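Local atomic coordinates of ancestral D-type dye decolorizing peroxidase (Geotrichum candidum, PDB entry 7ANV), a protein that probably uses haem and hydrogen peroxide to oxidise dyes and other aromatic compounds, as a dye-decolorizing peroxidase does. Residues 255-260 and 461-466; 195-200 and 293-298; 81-86 and 474-479. One frame throughout, in Å; residues are numbered along the deposited sequence.

Contact 1: residues 255-260 and 461-466. With HEM (protoporphyrin IX containing Fe), chain B.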
loop_
_atom_site.group_PDB
_atom_site.type_symbol
_atom_site.label_atom_id
_atom_site.label_comp_id
_atom_site.label_asym_id
_atom_site.label_seq_id
_atom_site.Cartn_x
_atom_site.Cartn_y
_atom_site.Cartn_z
ATOM N N GLN A 255 -3.468 4.086 -10.850
ATOM C CA GLN A 255 -4.693 4.024 -11.680
ATOM C C GLN A 255 -4.997 2.559 -12.022
ATOM O O GLN A 255 -4.050 1.829 -12.385
ATOM C CB GLN A 255 -4.480 4.835 -12.944
ATOM C CG GLN A 255 -5.731 4.827 -13.796
ATOM C CD GLN A 255 -5.539 5.502 -15.119
ATOM O OE1 GLN A 255 -4.454 5.979 -15.447
ATOM N NE2 GLN A 255 -6.614 5.527 -15.903
ATOM N N GLN A 256 -6.260 2.133 -11.956
ATOM C CA GLN A 256 -6.664 0.754 -12.306
ATOM C C GLN A 256 -7.550 0.762 -13.548
ATOM O O GLN A 256 -8.426 1.615 -13.651
ATOM C CB GLN A 256 -7.351 0.088 -11.121
ATOM C CG GLN A 256 -6.360 -0.203 -10.002
ATOM C CD GLN A 256 -7.047 -0.686 -8.760
ATOM O OE1 GLN A 256 -7.262 0.046 -7.796
ATOM N NE2 GLN A 256 -7.380 -1.960 -8.774
ATOM N N LEU A 257 -7.284 -0.178 -14.457
ATOM C CA LEU A 257 -8.036 -0.341 -15.723
ATOM C C LEU A 257 -8.920 -1.579 -15.540
ATOM O O LEU A 257 -8.488 -2.713 -15.836
ATOM C CB LEU A 257 -7.030 -0.512 -16.865
ATOM C CG LEU A 257 -6.060 0.653 -17.050
ATOM C CD1 LEU A 257 -5.165 0.373 -18.259
ATOM C CD2 LEU A 257 -6.777 1.970 -17.194
ATOM N N VAL A 258 -10.099 -1.364 -14.949
ATOM C CA VAL A 258 -10.960 -2.459 -14.437
ATOM C C VAL A 258 -11.579 -3.245 -15.590
ATOM O O VAL A 258 -11.436 -4.478 -15.663
ATOM C CB VAL A 258 -11.954 -1.919 -13.391
ATOM C CG1 VAL A 258 -12.880 -3.005 -12.883
ATOM C CG2 VAL A 258 -11.171 -1.322 -12.225
ATOM N N PRO A 259 -12.202 -2.609 -16.593
ATOM C CA PRO A 259 -12.760 -3.383 -17.703
ATOM C C PRO A 259 -11.679 -4.173 -18.453
ATOM O O PRO A 259 -11.960 -5.313 -18.874
ATOM C CB PRO A 259 -13.388 -2.308 -18.610
ATOM C CG PRO A 259 -13.600 -1.149 -17.705
ATOM C CD PRO A 259 -12.474 -1.172 -16.695
ATOM N N GLU A 260 -10.478 -3.590 -18.551
ATOM C CA GLU A 260 -9.309 -4.228 -19.221
ATOM C C GLU A 260 -8.865 -5.463 -18.420
ATOM O O GLU A 260 -8.644 -6.529 -19.016
ATOM C CB GLU A 260 -8.209 -3.186 -19.428
ATOM C CG GLU A 260 -8.563 -2.134 -20.445
ATOM C CD GLU A 260 -9.336 -0.929 -19.947
ATOM O OE1 GLU A 260 -9.756 -0.910 -18.744
ATOM O OE2 GLU A 260 -9.428 0.040 -20.721
ATOM N N PRO A 461 -1.138 -8.577 -20.924
ATOM C CA PRO A 461 -1.294 -7.555 -21.957
ATOM C C PRO A 461 -0.151 -6.534 -21.913
ATOM O O PRO A 461 0.335 -6.263 -20.869
ATOM C CB PRO A 461 -2.607 -6.850 -21.608
ATOM C CG PRO A 461 -3.363 -7.852 -20.743
ATOM C CD PRO A 461 -2.294 -8.656 -20.024
ATOM N N THR A 462 0.193 -5.965 -23.073
ATOM C CA THR A 462 1.143 -4.836 -23.206
ATOM C C THR A 462 0.652 -3.680 -22.343
ATOM O O THR A 462 1.453 -3.081 -21.653
ATOM C CB THR A 462 1.241 -4.375 -24.668
ATOM O OG1 THR A 462 1.285 -5.563 -25.463
ATOM C CG2 THR A 462 2.437 -3.489 -24.901
ATOM N N GLU A 463 -0.652 -3.408 -22.380
ATOM C CA GLU A 463 -1.285 -2.331 -21.562
ATOM C C GLU A 463 -1.352 -2.838 -20.112
ATOM O O GLU A 463 -1.993 -3.876 -19.872
ATOM C CB GLU A 463 -2.671 -2.004 -22.122
ATOM C CG GLU A 463 -3.409 -0.873 -21.419
ATOM C CD GLU A 463 -4.812 -0.625 -21.971
ATOM O OE1 GLU A 463 -5.504 -1.620 -22.277
ATOM O OE2 GLU A 463 -5.199 0.540 -22.135
ATOM N N LEU A 464 -0.687 -2.171 -19.182
ATOM C CA LEU A 464 -0.729 -2.607 -17.766
ATOM C C LEU A 464 -2.167 -2.535 -17.242
ATOM O O LEU A 464 -2.916 -1.672 -17.681
ATOM C CB LEU A 464 0.144 -1.685 -16.912
ATOM C CG LEU A 464 1.595 -1.595 -17.332
ATOM C CD1 LEU A 464 2.313 -0.592 -16.456
ATOM C CD2 LEU A 464 2.264 -2.963 -17.287
ATOM N N PHE A 465 -2.468 -3.291 -16.201
ATOM C CA PHE A 465 -3.756 -3.173 -15.478
ATOM C C PHE A 465 -3.690 -2.048 -14.461
ATOM O O PHE A 465 -4.727 -1.571 -14.065
ATOM C CB PHE A 465 -4.064 -4.440 -14.693
ATOM C CG PHE A 465 -4.140 -5.657 -15.565
ATOM C CD1 PHE A 465 -4.938 -5.652 -16.695
ATOM C CD2 PHE A 465 -3.471 -6.822 -15.191
ATOM C CE1 PHE A 465 -4.993 -6.779 -17.507
ATOM C CE2 PHE A 465 -3.575 -7.956 -15.974
ATOM C CZ PHE A 465 -4.304 -7.910 -17.150
ATOM N N VAL A 466 -2.500 -1.788 -13.949
ATOM C CA VAL A 466 -2.224 -0.757 -12.915
ATOM C C VAL A 466 -1.203 0.209 -13.499
ATOM O O VAL A 466 -0.140 -0.247 -13.980
ATOM C CB VAL A 466 -1.756 -1.393 -11.598
ATOM C CG1 VAL A 466 -1.332 -0.322 -10.629
ATOM C CG2 VAL A 466 -2.856 -2.270 -11.026
HETATM C CHA HEM B . -2.189 -7.538 -0.416
HETATM C CHB HEM B . -4.422 -5.552 -4.228
HETATM C CHC HEM B . -0.583 -2.568 -4.869
HETATM C CHD HEM B . 1.742 -4.881 -1.300
HETATM C C1A HEM B . -3.120 -7.235 -1.392
HETATM C C2A HEM B . -4.388 -7.854 -1.519
HETATM C C3A HEM B . -5.014 -7.315 -2.598
HETATM C C4A HEM B . -4.141 -6.327 -3.132
HETATM C CMA HEM B . -6.404 -7.645 -3.118
HETATM C CAA HEM B . -4.936 -8.989 -0.660
HETATM C CBA HEM B . -5.486 -8.574 0.694
HETATM C CGA HEM B . -4.581 -8.886 1.850
HETATM O O1A HEM B . -3.882 -9.911 1.958
HETATM O O2A HEM B . -4.561 -8.102 2.744
HETATM C C1B HEM B . -3.553 -4.561 -4.723
HETATM C C2B HEM B . -3.879 -3.692 -5.812
HETATM C C3B HEM B . -2.831 -2.838 -5.994
HETATM C C4B HEM B . -1.820 -3.206 -4.965
HETATM C CMB HEM B . -5.145 -3.710 -6.625
HETATM C CAB HEM B . -2.649 -1.712 -6.941
HETATM C CBB HEM B . -3.655 -1.034 -7.548
HETATM C C1C HEM B . 0.416 -2.954 -3.962
HETATM C C2C HEM B . 1.715 -2.427 -3.885
HETATM C C3C HEM B . 2.372 -3.123 -2.885
HETATM C C4C HEM B . 1.450 -4.063 -2.350
HETATM C CMC HEM B . 2.263 -1.305 -4.754
HETATM C CAC HEM B . 3.745 -3.018 -2.387
HETATM C CBC HEM B . 4.736 -2.524 -3.115
HETATM C C1D HEM B . 0.800 -5.750 -0.748
HETATM C C2D HEM B . 1.141 -6.537 0.449
HETATM C C3D HEM B . 0.042 -7.289 0.676
HETATM C C4D HEM B . -0.943 -6.950 -0.375
HETATM C CMD HEM B . 2.411 -6.555 1.293
HETATM C CAD HEM B . -0.146 -8.282 1.802
HETATM C CBD HEM B . 0.459 -9.662 1.493
HETATM C CGD HEM B . 0.378 -10.577 2.679
HETATM O O1D HEM B . -0.047 -11.739 2.452
HETATM O O2D HEM B . 0.762 -10.219 3.822
HETATM N NA HEM B . -2.976 -6.281 -2.391
HETATM N NB HEM B . -2.343 -4.223 -4.249
HETATM N NC HEM B . 0.275 -3.983 -3.057
HETATM N ND HEM B . -0.426 -6.040 -1.244
HETATM FE FE HEM B . -1.348 -5.215 -2.723
#
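Gln256 and Val466 face each other as an antiparallel non-hydrogen-bonded pair, their CA atoms 4.7 Å apart, where strand 247-256 ends and strand 466-476 begins. The two strands, neighbours in a four-stranded antiparallel sheet with the 2-3-1-4 order of a ferredoxin-like fold, are the first and last of that sheet in chain order. Leu257, the N-cap of helix 258-267, closes the ladder: its N donates to Phe465 O at 2.9 Å. The side chains of Gln256 and Val466 lie alongside each other, pointing the same way, and reach one haem vinyl group, Gln256 through CD (3.6 Å to HEM CBB) and Val466 through CG2 (3.8 Å to HEM CBB). Gln256 is extended beyond CG (chi2 172°), which carries its amide past the vinyl to hydrogen-bond through NE2 with Glu193. An alanine here would probably leave the Glu193 carboxylate without this donor and open a gap beside the vinyl carbon. Farther from the haem, Leu257 CD1 rests on Glu463 CG at 3.8 Å. Glu260 and Glu463 bring like charges near each other, with OE2 to OE2 at 4.5 Å and carboxylate planes 89° apart; Glu260 OE1 is hydrogen-bonded to Thr386, and the repulsion is probably eased by the exposure of Glu463. Leu257 CD1 also presses on Leu464 O at 3.1 Å, burying a carbonyl oxygen that has no polar partner in the model.

Contact 2: residues 195-200 and 293-298. With HEM (protoporphyrin IX containing Fe), chain B.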
loop_
_atom_site.group_PDB
_atom_site.type_symbol
_atom_site.label_atom_id
_atom_site.label_comp_id
_atom_site.label_asym_id
_atom_site.label_seq_id
_atom_site.Cartn_x
_atom_site.Cartn_y
_atom_site.Cartn_z
ATOM N N PHE A 195 -10.628 -3.767 -8.537
ATOM C CA PHE A 195 -10.722 -5.015 -9.321
ATOM C C PHE A 195 -11.765 -5.971 -8.693
ATOM O O PHE A 195 -12.177 -6.968 -9.361
ATOM C CB PHE A 195 -9.370 -5.683 -9.509
ATOM C CG PHE A 195 -8.363 -4.922 -10.328
ATOM C CD1 PHE A 195 -8.733 -4.269 -11.500
ATOM C CD2 PHE A 195 -7.015 -4.969 -9.987
ATOM C CE1 PHE A 195 -7.781 -3.657 -12.295
ATOM C CE2 PHE A 195 -6.072 -4.296 -10.760
ATOM C CZ PHE A 195 -6.458 -3.645 -11.907
ATOM N N GLY A 196 -12.147 -5.735 -7.435
ATOM C CA GLY A 196 -13.226 -6.455 -6.756
ATOM C C GLY A 196 -12.753 -7.331 -5.611
ATOM O O GLY A 196 -13.608 -8.016 -5.008
ATOM N N PHE A 197 -11.471 -7.277 -5.259
ATOM C CA PHE A 197 -10.881 -8.157 -4.219
ATOM C C PHE A 197 -10.916 -7.463 -2.856
ATOM O O PHE A 197 -10.496 -6.314 -2.715
ATOM C CB PHE A 197 -9.463 -8.593 -4.583
ATOM C CG PHE A 197 -9.376 -9.471 -5.804
ATOM C CD1 PHE A 197 -9.449 -8.916 -7.070
ATOM C CD2 PHE A 197 -9.256 -10.852 -5.680
ATOM C CE1 PHE A 197 -9.429 -9.713 -8.194
ATOM C CE2 PHE A 197 -9.218 -11.642 -6.811
ATOM C CZ PHE A 197 -9.272 -11.063 -8.068
ATOM N N GLN A 198 -11.354 -8.210 -1.840
ATOM C CA GLN A 198 -11.268 -7.819 -0.413
ATOM C C GLN A 198 -9.819 -7.463 -0.126
ATOM O O GLN A 198 -8.901 -8.235 -0.457
ATOM C CB GLN A 198 -11.742 -8.958 0.505
ATOM C CG GLN A 198 -11.702 -8.644 2.000
ATOM C CD GLN A 198 -12.741 -7.631 2.422
ATOM O OE1 GLN A 198 -13.934 -7.743 2.154
ATOM N NE2 GLN A 198 -12.290 -6.613 3.110
ATOM N N ASP A 199 -9.639 -6.299 0.492
ATOM C CA ASP A 199 -8.328 -5.766 0.877
ATOM C C ASP A 199 -8.294 -5.643 2.409
ATOM O O ASP A 199 -9.359 -5.820 3.108
ATOM C CB ASP A 199 -8.113 -4.474 0.096
ATOM C CG ASP A 199 -6.671 -4.019 0.125
ATOM O OD1 ASP A 199 -5.846 -4.689 0.850
ATOM O OD2 ASP A 199 -6.400 -2.986 -0.545
ATOM N N GLY A 200 -7.102 -5.369 2.914
ATOM C CA GLY A 200 -6.841 -5.044 4.321
ATOM C C GLY A 200 -6.875 -6.272 5.218
ATOM O O GLY A 200 -7.082 -6.103 6.397
ATOM N N ARG A 293 -5.906 -14.684 -3.495
ATOM C CA ARG A 293 -7.163 -14.821 -2.734
ATOM C C ARG A 293 -8.301 -14.770 -3.742
ATOM O O ARG A 293 -8.184 -14.016 -4.704
ATOM C CB ARG A 293 -7.338 -13.693 -1.711
ATOM C CG ARG A 293 -6.330 -13.681 -0.578
ATOM C CD ARG A 293 -6.568 -12.523 0.382
ATOM N NE ARG A 293 -5.556 -12.526 1.435
ATOM C CZ ARG A 293 -5.588 -13.230 2.551
ATOM N NH1 ARG A 293 -6.642 -13.967 2.868
ATOM N NH2 ARG A 293 -4.546 -13.201 3.375
ATOM N N TRP A 294 -9.414 -15.391 -3.414
ATOM C CA TRP A 294 -10.716 -15.122 -4.057
ATOM C C TRP A 294 -11.095 -13.670 -3.747
ATOM O O TRP A 294 -10.596 -13.101 -2.763
ATOM C CB TRP A 294 -11.758 -16.125 -3.549
ATOM C CG TRP A 294 -11.349 -17.524 -3.912
ATOM C CD1 TRP A 294 -10.535 -18.370 -3.212
ATOM C CD2 TRP A 294 -11.717 -18.223 -5.108
ATOM N NE1 TRP A 294 -10.374 -19.545 -3.899
ATOM C CE2 TRP A 294 -11.059 -19.466 -5.085
ATOM C CE3 TRP A 294 -12.502 -17.898 -6.220
ATOM C CZ2 TRP A 294 -11.167 -20.394 -6.129
ATOM C CZ3 TRP A 294 -12.644 -18.837 -7.221
ATOM C CH2 TRP A 294 -11.968 -20.064 -7.181
ATOM N N LYS A 295 -11.986 -13.103 -4.512
ATOM C CA LYS A 295 -12.461 -11.714 -4.254
ATOM C C LYS A 295 -13.069 -11.587 -2.859
ATOM O O LYS A 295 -12.951 -10.519 -2.286
ATOM C CB LYS A 295 -13.440 -11.280 -5.342
ATOM C CG LYS A 295 -12.756 -10.976 -6.670
ATOM C CD LYS A 295 -13.720 -10.719 -7.770
ATOM C CE LYS A 295 -13.012 -10.182 -8.982
ATOM N NZ LYS A 295 -13.957 -10.176 -10.131
ATOM N N SER A 296 -13.629 -12.658 -2.304
ATOM C CA SER A 296 -14.165 -12.674 -0.923
ATOM C C SER A 296 -13.082 -12.368 0.129
ATOM O O SER A 296 -13.435 -11.921 1.242
ATOM C CB SER A 296 -14.756 -14.028 -0.649
ATOM O OG SER A 296 -13.702 -15.013 -0.627
ATOM N N GLY A 297 -11.837 -12.698 -0.162
ATOM C CA GLY A 297 -10.692 -12.738 0.764
ATOM C C GLY A 297 -10.249 -14.137 1.153
ATOM O O GLY A 297 -9.202 -14.299 1.822
ATOM N N ALA A 298 -10.977 -15.177 0.769
ATOM C CA ALA A 298 -10.564 -16.560 1.073
ATOM C C ALA A 298 -9.231 -16.840 0.383
ATOM O O ALA A 298 -9.116 -16.662 -0.822
ATOM C CB ALA A 298 -11.596 -17.535 0.581
HETATM C CHA HEM B . -2.189 -7.538 -0.416
HETATM C CHB HEM B . -4.422 -5.552 -4.228
HETATM C CHC HEM B . -0.583 -2.568 -4.869
HETATM C CHD HEM B . 1.742 -4.881 -1.300
HETATM C C1A HEM B . -3.120 -7.235 -1.392
HETATM C C2A HEM B . -4.388 -7.854 -1.519
HETATM C C3A HEM B . -5.014 -7.315 -2.598
HETATM C C4A HEM B . -4.141 -6.327 -3.132
HETATM C CMA HEM B . -6.404 -7.645 -3.118
HETATM C CAA HEM B . -4.936 -8.989 -0.660
HETATM C CBA HEM B . -5.486 -8.574 0.694
HETATM C CGA HEM B . -4.581 -8.886 1.850
HETATM O O1A HEM B . -3.882 -9.911 1.958
HETATM O O2A HEM B . -4.561 -8.102 2.744
HETATM C C1B HEM B . -3.553 -4.561 -4.723
HETATM C C2B HEM B . -3.879 -3.692 -5.812
HETATM C C3B HEM B . -2.831 -2.838 -5.994
HETATM C C4B HEM B . -1.820 -3.206 -4.965
HETATM C CMB HEM B . -5.145 -3.710 -6.625
HETATM C CAB HEM B . -2.649 -1.712 -6.941
HETATM C CBB HEM B . -3.655 -1.034 -7.548
HETATM C C1C HEM B . 0.416 -2.954 -3.962
HETATM C C2C HEM B . 1.715 -2.427 -3.885
HETATM C C3C HEM B . 2.372 -3.123 -2.885
HETATM C C4C HEM B . 1.450 -4.063 -2.350
HETATM C CMC HEM B . 2.263 -1.305 -4.754
HETATM C CAC HEM B . 3.745 -3.018 -2.387
HETATM C CBC HEM B . 4.736 -2.524 -3.115
HETATM C C1D HEM B . 0.800 -5.750 -0.748
HETATM C C2D HEM B . 1.141 -6.537 0.449
HETATM C C3D HEM B . 0.042 -7.289 0.676
HETATM C C4D HEM B . -0.943 -6.950 -0.375
HETATM C CMD HEM B . 2.411 -6.555 1.293
HETATM C CAD HEM B . -0.146 -8.282 1.802
HETATM C CBD HEM B . 0.459 -9.662 1.493
HETATM C CGD HEM B . 0.378 -10.577 2.679
HETATM O O1D HEM B . -0.047 -11.739 2.452
HETATM O O2D HEM B . 0.762 -10.219 3.822
HETATM N NA HEM B . -2.976 -6.281 -2.391
HETATM N NB HEM B . -2.343 -4.223 -4.249
HETATM N NC HEM B . 0.275 -3.983 -3.057
HETATM N ND HEM B . -0.426 -6.040 -1.244
HETATM FE FE HEM B . -1.348 -5.215 -2.723
HETATM O O HOH W 1 -12.304 -8.451 -11.656
HETATM O O HOH W 2 -8.882 -10.841 -1.402
#
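Phe197 and Lys295 meet in the wall of the haem pocket, beside the propionate that Arg293 holds. The lysine chain runs across the phenyl ring, and Lys295 CG stands 3.5 Å from the centroid of the Phe197 ring, only 7° off the normal, a CH-pi contact over one face. Arg293 O approaches the same ring at its edge, 3.3 Å from Phe197 CE2, while Phe197 CB touches the haem methyl CMA at 3.5 Å. Extended beyond CG, with chi2 to chi4 all near 170°, Lys295 lays CB and CG along Gly196 O and brings NZ to a water that also donates to Phe195 O. Residues 196-200 read Gly-Phe-Gln-Asp-Gly, the GXXDG signature of dye-decolorizing peroxidases. Its first glycine sits at phi 113°, where a CB would jam against the preceding carbonyl and crowd Lys295 CE. Trp294 to Gly297 form a type I turn, and Gln198 N donates to Lys295 O within it at 2.8 Å. A second water bridges Gln198 O and Trp294 O. The aspartate of the signature, Asp199, points away from the turn; its OD1 makes a salt bridge with Arg367, which hydrogen-bonds the haem and lines the oxygen-molecule pocket. Arg293 is extended from CG to NE: NE donates to HEM O1A at 3.1 Å in a bent bond, oblique to the guanidinium, and NH1 donates in plane to Gly297 O at 2.8 Å, so the turn, together with Asn318 O on the same NH1, probably helps fix the rotation of the group that holds the propionate.

Contact 3: residues 81-86 and 474-479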
loop_
_atom_site.group_PDB
_atom_site.type_symbol
_atom_site.label_atom_id
_atom_site.label_comp_id
_atom_site.label_asym_id
_atom_site.label_seq_id
_atom_site.Cartn_x
_atom_site.Cartn_y
_atom_site.Cartn_z
ATOM N N ASN A 81 -3.426 13.276 10.127
ATOM C CA ASN A 81 -1.975 13.026 10.273
ATOM C C ASN A 81 -1.258 13.965 9.298
ATOM O O ASN A 81 -1.881 14.527 8.371
ATOM C CB ASN A 81 -1.590 11.569 9.962
ATOM C CG ASN A 81 -1.734 10.552 11.077
ATOM O OD1 ASN A 81 -1.179 9.458 10.981
ATOM N ND2 ASN A 81 -2.434 10.872 12.144
ATOM N N ILE A 82 0.038 14.116 9.504
ATOM C CA ILE A 82 0.887 14.963 8.647
ATOM C C ILE A 82 2.234 14.286 8.439
ATOM O O ILE A 82 2.804 13.713 9.387
ATOM C CB ILE A 82 1.030 16.380 9.229
ATOM C CG1 ILE A 82 1.692 17.317 8.219
ATOM C CG2 ILE A 82 1.734 16.367 10.600
ATOM C CD1 ILE A 82 1.637 18.775 8.586
ATOM N N ALA A 83 2.778 14.458 7.230
ATOM C CA ALA A 83 4.068 13.849 6.867
ATOM C C ALA A 83 4.801 14.836 5.962
ATOM O O ALA A 83 4.153 15.598 5.235
ATOM C CB ALA A 83 3.905 12.488 6.232
ATOM N N PHE A 84 6.118 14.727 5.955
ATOM C CA PHE A 84 7.038 15.677 5.291
ATOM C C PHE A 84 7.911 14.903 4.319
ATOM O O PHE A 84 8.449 13.854 4.673
ATOM C CB PHE A 84 7.883 16.413 6.333
ATOM C CG PHE A 84 7.059 17.304 7.204
ATOM C CD1 PHE A 84 6.766 18.588 6.823
ATOM C CD2 PHE A 84 6.552 16.835 8.410
ATOM C CE1 PHE A 84 5.977 19.399 7.615
ATOM C CE2 PHE A 84 5.721 17.638 9.171
ATOM C CZ PHE A 84 5.471 18.924 8.788
ATOM N N SER A 85 8.143 15.480 3.141
ATOM C CA SER A 85 9.156 14.968 2.183
ATOM C C SER A 85 10.525 15.503 2.609
ATOM O O SER A 85 10.590 16.522 3.364
ATOM C CB SER A 85 8.793 15.409 0.778
ATOM O OG SER A 85 8.970 16.809 0.689
ATOM N N HIS A 86 11.602 14.946 2.048
ATOM C CA HIS A 86 12.955 15.532 2.221
ATOM C C HIS A 86 12.944 17.020 1.813
ATOM O O HIS A 86 13.586 17.839 2.541
ATOM C CB HIS A 86 13.997 14.700 1.466
ATOM C CG HIS A 86 15.285 15.443 1.368
ATOM N ND1 HIS A 86 16.122 15.578 2.442
ATOM C CD2 HIS A 86 15.845 16.131 0.362
ATOM C CE1 HIS A 86 17.168 16.286 2.089
ATOM N NE2 HIS A 86 17.012 16.668 0.835
ATOM N N PHE A 474 7.591 10.176 2.135
ATOM C CA PHE A 474 7.404 11.134 3.235
ATOM C C PHE A 474 7.839 10.464 4.540
ATOM O O PHE A 474 8.029 9.242 4.597
ATOM C CB PHE A 474 5.949 11.589 3.361
ATOM C CG PHE A 474 5.317 12.187 2.132
ATOM C CD1 PHE A 474 4.626 11.409 1.221
ATOM C CD2 PHE A 474 5.365 13.550 1.927
ATOM C CE1 PHE A 474 4.030 11.997 0.122
ATOM C CE2 PHE A 474 4.768 14.152 0.839
ATOM C CZ PHE A 474 4.113 13.359 -0.078
ATOM N N PHE A 475 7.932 11.310 5.566
ATOM C CA PHE A 475 8.189 10.926 6.964
ATOM C C PHE A 475 7.111 11.532 7.873
ATOM O O PHE A 475 6.943 12.757 7.881
ATOM C CB PHE A 475 9.573 11.360 7.394
ATOM C CG PHE A 475 9.912 10.909 8.788
ATOM C CD1 PHE A 475 10.150 9.578 9.053
ATOM C CD2 PHE A 475 10.005 11.825 9.832
ATOM C CE1 PHE A 475 10.457 9.157 10.342
ATOM C CE2 PHE A 475 10.337 11.400 11.104
ATOM C CZ PHE A 475 10.536 10.086 11.356
ATOM N N SER A 476 6.396 10.654 8.594
ATOM C CA SER A 476 5.356 10.989 9.597
ATOM C C SER A 476 6.042 11.066 10.943
ATOM O O SER A 476 6.351 10.014 11.497
ATOM C CB SER A 476 4.297 9.955 9.667
ATOM O OG SER A 476 3.522 9.950 8.486
ATOM N N PRO A 477 6.323 12.272 11.487
ATOM C CA PRO A 477 7.029 12.341 12.755
ATOM C C PRO A 477 6.147 11.971 13.948
ATOM O O PRO A 477 4.935 11.956 13.855
ATOM C CB PRO A 477 7.454 13.813 12.889
ATOM C CG PRO A 477 7.280 14.369 11.517
ATOM C CD PRO A 477 6.115 13.606 10.917
ATOM N N SER A 478 6.813 11.738 15.078
ATOM C CA SER A 478 6.158 11.579 16.392
ATOM C C SER A 478 5.483 12.897 16.813
ATOM O O SER A 478 5.854 13.998 16.325
ATOM C CB SER A 478 7.141 11.093 17.412
ATOM O OG SER A 478 8.005 12.147 17.805
ATOM N N ILE A 479 4.594 12.825 17.803
ATOM C CA ILE A 479 3.974 14.033 18.381
ATOM C C ILE A 479 5.064 14.864 19.052
ATOM O O ILE A 479 5.116 16.072 18.813
ATOM C CB ILE A 479 2.845 13.672 19.357
ATOM C CG1 ILE A 479 1.804 12.804 18.647
ATOM C CG2 ILE A 479 2.243 14.948 19.925
ATOM C CD1 ILE A 479 1.179 13.444 17.441
HETATM O O HOH W 3 0.847 9.348 8.902
#
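Phe84 and Phe475 exchange two backbone hydrogen bonds, Phe475 N to Phe84 O at 2.7 Å and Phe84 N to Phe475 O at 2.9 Å. They form a single antiparallel hydrogen-bonded bridge, and the strand directions, 137° apart, diverge from it. Farther along, toward Asn81, a water donates to Asn81 OD1 and hydrogen-bonds Ser476 OG at 2.8 Å, linking these two side chains. The bridge joins outermost strands of two four-stranded sheets, 78-84 from the first ferredoxin-like unit and 466-476 from the second, and so ties the two halves of this alpha+beta barrel peroxidase edge to edge. Ala83 points at the partner strand and fits its CB between Phe474 CB, 3.6 Å away, and Ser476 OG, 3.4 Å away. The Phe474 ring reaches along the backbone beyond the bridge, with CD2 3.6 Å from Ser85 N. Ser85 OG, held between its own N and carbonyl carbon (chi1 69°), caps Gly88 N and bonds Ile140 O. Phe84 turns its ring to the other side, crossing Pro477 at about a right angle; the proline CG meets the ring edge 4.0 Å from CD2, and Leu482 of helix 479-486 packs on both residues.

In the fold
Strand 466-476 runs through two of the three: contact 1 pairs its start with strand 247-256 of the same sheet, contact 3 pairs its end with a strand of the other sheet, their centres 32 Å apart on opposite sides of the chain's centre. Contacts 1 and 2 both line the haem and touch directly, the Phe195 ring packing on Gln256 and Val466, whereas contact 3 lies about 17 Å from contact 2 between nearest atoms. Contact 1 is partly buried, with a charged, exposed edge; contacts 2 and 3 are buried. Contact 2 joins two loops through one backbone bond, waters and a lysine chain laid on a ring, with an arginine turned to the haem propionate, while contact 3 relies on paired backbones and aromatic and apolar side chains.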